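Lactate dehydrogenase, adjacent gene encodes predicted malate dehydrogenase (Cryptosporidium parvum, PDB 4ND3) probably catalyses the NAD-dependent interconversion of (S)-lactate and pyruvate, as a four-chain member of the lactate/malate dehydrogenase superfamily. Local coordinates at residues D30-D35 and K60-N65. Numbering follows the deposited sequence.
With NAD (nicotinamide-adenine-dinucleotide), chain C.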
loop_
_atom_site.group_PDB
_atom_site.type_symbol
_atom_site.label_atom_id
_atom_site.label_comp_id
_atom_site.label_asym_id
_atom_site.label_seq_id
_atom_site.Cartn_x
_atom_site.Cartn_y
_atom_site.Cartn_z
ATOM N N ASP A 30 14.973 3.903 7.402
ATOM C CA ASP A 30 15.348 3.488 8.748
ATOM C C ASP A 30 15.103 4.669 9.670
ATOM O O ASP A 30 15.159 5.820 9.238
ATOM C CB ASP A 30 16.819 3.073 8.819
ATOM C CG ASP A 30 17.088 1.756 8.128
ATOM O OD1 ASP A 30 16.142 0.971 7.900
ATOM O OD2 ASP A 30 18.267 1.496 7.827
ATOM N N VAL A 31 14.820 4.374 10.934
ATOM C CA VAL A 31 14.492 5.400 11.915
ATOM C C VAL A 31 15.437 5.335 13.107
ATOM O O VAL A 31 15.722 4.249 13.624
ATOM C CB VAL A 31 13.048 5.236 12.433
ATOM C CG1 VAL A 31 12.741 6.281 13.499
ATOM C CG2 VAL A 31 12.058 5.332 11.281
ATOM N N VAL A 32 15.906 6.504 13.541
ATOM C CA VAL A 32 16.627 6.640 14.805
ATOM C C VAL A 32 15.775 7.476 15.751
ATOM O O VAL A 32 15.579 8.666 15.520
ATOM C CB VAL A 32 17.999 7.313 14.606
ATOM C CG1 VAL A 32 18.696 7.530 15.944
ATOM C CG2 VAL A 32 18.862 6.479 13.672
ATOM N N LEU A 33 15.243 6.839 16.793
ATOM C CA LEU A 33 14.497 7.540 17.836
ATOM C C LEU A 33 15.462 8.055 18.907
ATOM O O LEU A 33 16.051 7.261 19.643
ATOM C CB LEU A 33 13.464 6.615 18.480
ATOM C CG LEU A 33 12.104 6.481 17.800
ATOM C CD1 LEU A 33 11.371 5.252 18.315
ATOM C CD2 LEU A 33 11.261 7.732 18.018
ATOM N N PHE A 34 15.616 9.375 18.983
ATOM C CA PHE A 34 16.488 10.019 19.970
ATOM C C PHE A 34 15.660 10.612 21.104
ATOM O O PHE A 34 14.631 11.248 20.868
ATOM C CB PHE A 34 17.322 11.120 19.304
ATOM C CG PHE A 34 18.218 11.881 20.254
ATOM C CD1 PHE A 34 19.567 11.558 20.371
ATOM C CD2 PHE A 34 17.723 12.937 21.016
ATOM C CE1 PHE A 34 20.397 12.263 21.235
ATOM C CE2 PHE A 34 18.547 13.642 21.882
ATOM C CZ PHE A 34 19.887 13.304 21.992
ATOM N N ASP A 35 16.114 10.403 22.337
ATOM C CA ASP A 35 15.527 11.074 23.495
ATOM C C ASP A 35 16.527 11.119 24.653
ATOM O O ASP A 35 17.420 10.274 24.744
ATOM C CB ASP A 35 14.239 10.370 23.928
ATOM C CG ASP A 35 13.250 11.312 24.594
ATOM O OD1 ASP A 35 13.594 11.906 25.640
ATOM O OD2 ASP A 35 12.119 11.457 24.074
ATOM N N LYS A 60 14.685 -0.636 9.781
ATOM C CA LYS A 60 15.361 -0.794 11.059
ATOM C C LYS A 60 14.992 0.412 11.915
ATOM O O LYS A 60 15.050 1.549 11.442
ATOM C CB LYS A 60 16.873 -0.859 10.813
ATOM C CG LYS A 60 17.766 -0.869 12.045
ATOM C CD LYS A 60 19.217 -0.600 11.647
ATOM C CE LYS A 60 20.135 -0.482 12.852
ATOM N NZ LYS A 60 20.159 -1.741 13.648
ATOM N N VAL A 61 14.597 0.161 13.163
ATOM C CA VAL A 61 14.224 1.225 14.099
ATOM C C VAL A 61 14.991 1.044 15.413
ATOM O O VAL A 61 14.820 0.031 16.088
ATOM C CB VAL A 61 12.704 1.211 14.394
ATOM C CG1 VAL A 61 12.320 2.369 15.309
ATOM C CG2 VAL A 61 11.896 1.259 13.096
ATOM N N ILE A 62 15.826 2.020 15.769
ATOM C CA ILE A 62 16.589 1.974 17.024
ATOM C C ILE A 62 16.320 3.190 17.901
ATOM O O ILE A 62 15.959 4.267 17.406
ATOM C CB ILE A 62 18.115 1.866 16.788
ATOM C CG1 ILE A 62 18.646 3.080 16.013
ATOM C CG2 ILE A 62 18.445 0.575 16.056
ATOM C CD1 ILE A 62 20.151 3.091 15.846
ATOM N N GLY A 63 16.508 2.997 19.206
ATOM C CA GLY A 63 16.400 4.057 20.197
ATOM C C GLY A 63 17.776 4.417 20.721
ATOM O O GLY A 63 18.616 3.540 20.917
ATOM N N THR A 64 18.005 5.706 20.954
ATOM C CA THR A 64 19.313 6.191 21.385
ATOM C C THR A 64 19.208 7.458 22.230
ATOM O O THR A 64 18.178 8.139 22.233
ATOM C CB THR A 64 20.231 6.470 20.177
ATOM O OG1 THR A 64 21.548 6.806 20.632
ATOM C CG2 THR A 64 19.694 7.613 19.328
ATOM N N ASN A 65 20.283 7.748 22.959
ATOM C CA ASN A 65 20.444 9.021 23.651
ATOM C C ASN A 65 21.703 9.739 23.181
ATOM O O ASN A 65 22.158 10.689 23.815
ATOM C CB ASN A 65 20.481 8.809 25.168
ATOM C CG ASN A 65 21.656 7.953 25.622
ATOM O OD1 ASN A 65 22.488 7.526 24.822
ATOM N ND2 ASN A 65 21.720 7.696 26.918
HETATM P PA NAD C . 5.650 14.615 24.479
HETATM O O1A NAD C . 4.838 13.358 24.354
HETATM O O2A NAD C . 5.748 15.301 25.811
HETATM O O5B NAD C . 7.115 14.308 23.936
HETATM C C5B NAD C . 8.180 15.245 24.035
HETATM C C4B NAD C . 9.463 14.438 24.149
HETATM O O4B NAD C . 10.592 15.301 24.053
HETATM C C3B NAD C . 9.586 13.700 25.482
HETATM O O3B NAD C . 9.681 12.288 25.273
HETATM C C2B NAD C . 10.857 14.241 26.110
HETATM O O2B NAD C . 11.623 13.261 26.813
HETATM C C1B NAD C . 11.610 14.770 24.903
HETATM N N9A NAD C . 12.632 15.784 25.242
HETATM C C8A NAD C . 12.576 16.721 26.209
HETATM N N7A NAD C . 13.707 17.465 26.208
HETATM C C5A NAD C . 14.505 17.004 25.236
HETATM C C6A NAD C . 15.838 17.345 24.702
HETATM N N6A NAD C . 16.566 18.359 25.232
HETATM N N1A NAD C . 16.296 16.606 23.665
HETATM C C2A NAD C . 15.586 15.594 23.126
HETATM N N3A NAD C . 14.369 15.236 23.567
HETATM C C4A NAD C . 13.788 15.895 24.598
HETATM O O3 NAD C . 5.188 15.750 23.413
HETATM P PN NAD C . 4.353 15.463 22.058
HETATM O O1N NAD C . 2.911 15.232 22.418
HETATM O O2N NAD C . 5.061 14.437 21.216
HETATM O O5D NAD C . 4.511 16.884 21.334
HETATM C C5D NAD C . 5.807 17.324 20.947
HETATM C C4D NAD C . 5.758 18.791 20.542
HETATM O O4D NAD C . 5.001 18.925 19.333
HETATM C C3D NAD C . 5.076 19.681 21.575
HETATM O O3D NAD C . 5.833 20.882 21.721
HETATM C C2D NAD C . 3.710 19.980 20.977
HETATM O O2D NAD C . 3.148 21.226 21.402
HETATM C C1D NAD C . 4.051 19.984 19.498
HETATM N N1N NAD C . 2.944 19.793 18.555
HETATM C C2N NAD C . 3.041 20.466 17.399
HETATM C C3N NAD C . 2.069 20.366 16.412
HETATM C C7N NAD C . 2.200 21.134 15.124
HETATM O O7N NAD C . 1.213 21.244 14.414
HETATM N N7N NAD C . 3.363 21.679 14.750
HETATM C C4N NAD C . 0.978 19.535 16.640
HETATM C C5N NAD C . 0.895 18.836 17.841
HETATM C C6N NAD C . 1.900 18.983 18.793
#
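V31 N, L33 N and D35 N donate to K60 O, I62 O and T64 O, while I62 N and T64 N give theirs to V31 O and L33 O, a parallel ladder joining strands 30-34 and 61-64. L33 N to I62 O is its shortest rung, 2.7 Å. At the start, K60 N meets D30 OD1 almost straight (2.9 Å, 171°) but from above the carboxylate plane; R4 forms a salt bridge with the same oxygen. Apolar contacts form on both faces. V31 CB rests on V61 CG1 at 4.1 Å, facing helices 14-26 and 40-55. On the other face V32 lies alongside I62; with T64 OG1 anti to the backbone N (chi1 -174°), CG2 is the branch that meets V32 CG1 at 3.5 Å, while OG1 is hydrogen-bonded to D69. The F34 ring takes N65 C obliquely at CE1 (3.4 Å), presents an edge to adenine C2A, and stacks with Y67. Beyond the strand, D35 OD1 accepts NAD O2B (2.7 Å) and OD2 accepts O3B (2.8 Å). Helix 40-55 links the strands and covers the L33/V61 face, a right-handed Rossmann beta-alpha-beta crossover. S12 N and A37 N also bond D35, whose carboxylate at the 2'-hydroxyl would probably disfavour NADP's 2'-phosphate, as in other NAD-dependent Rossmann enzymes.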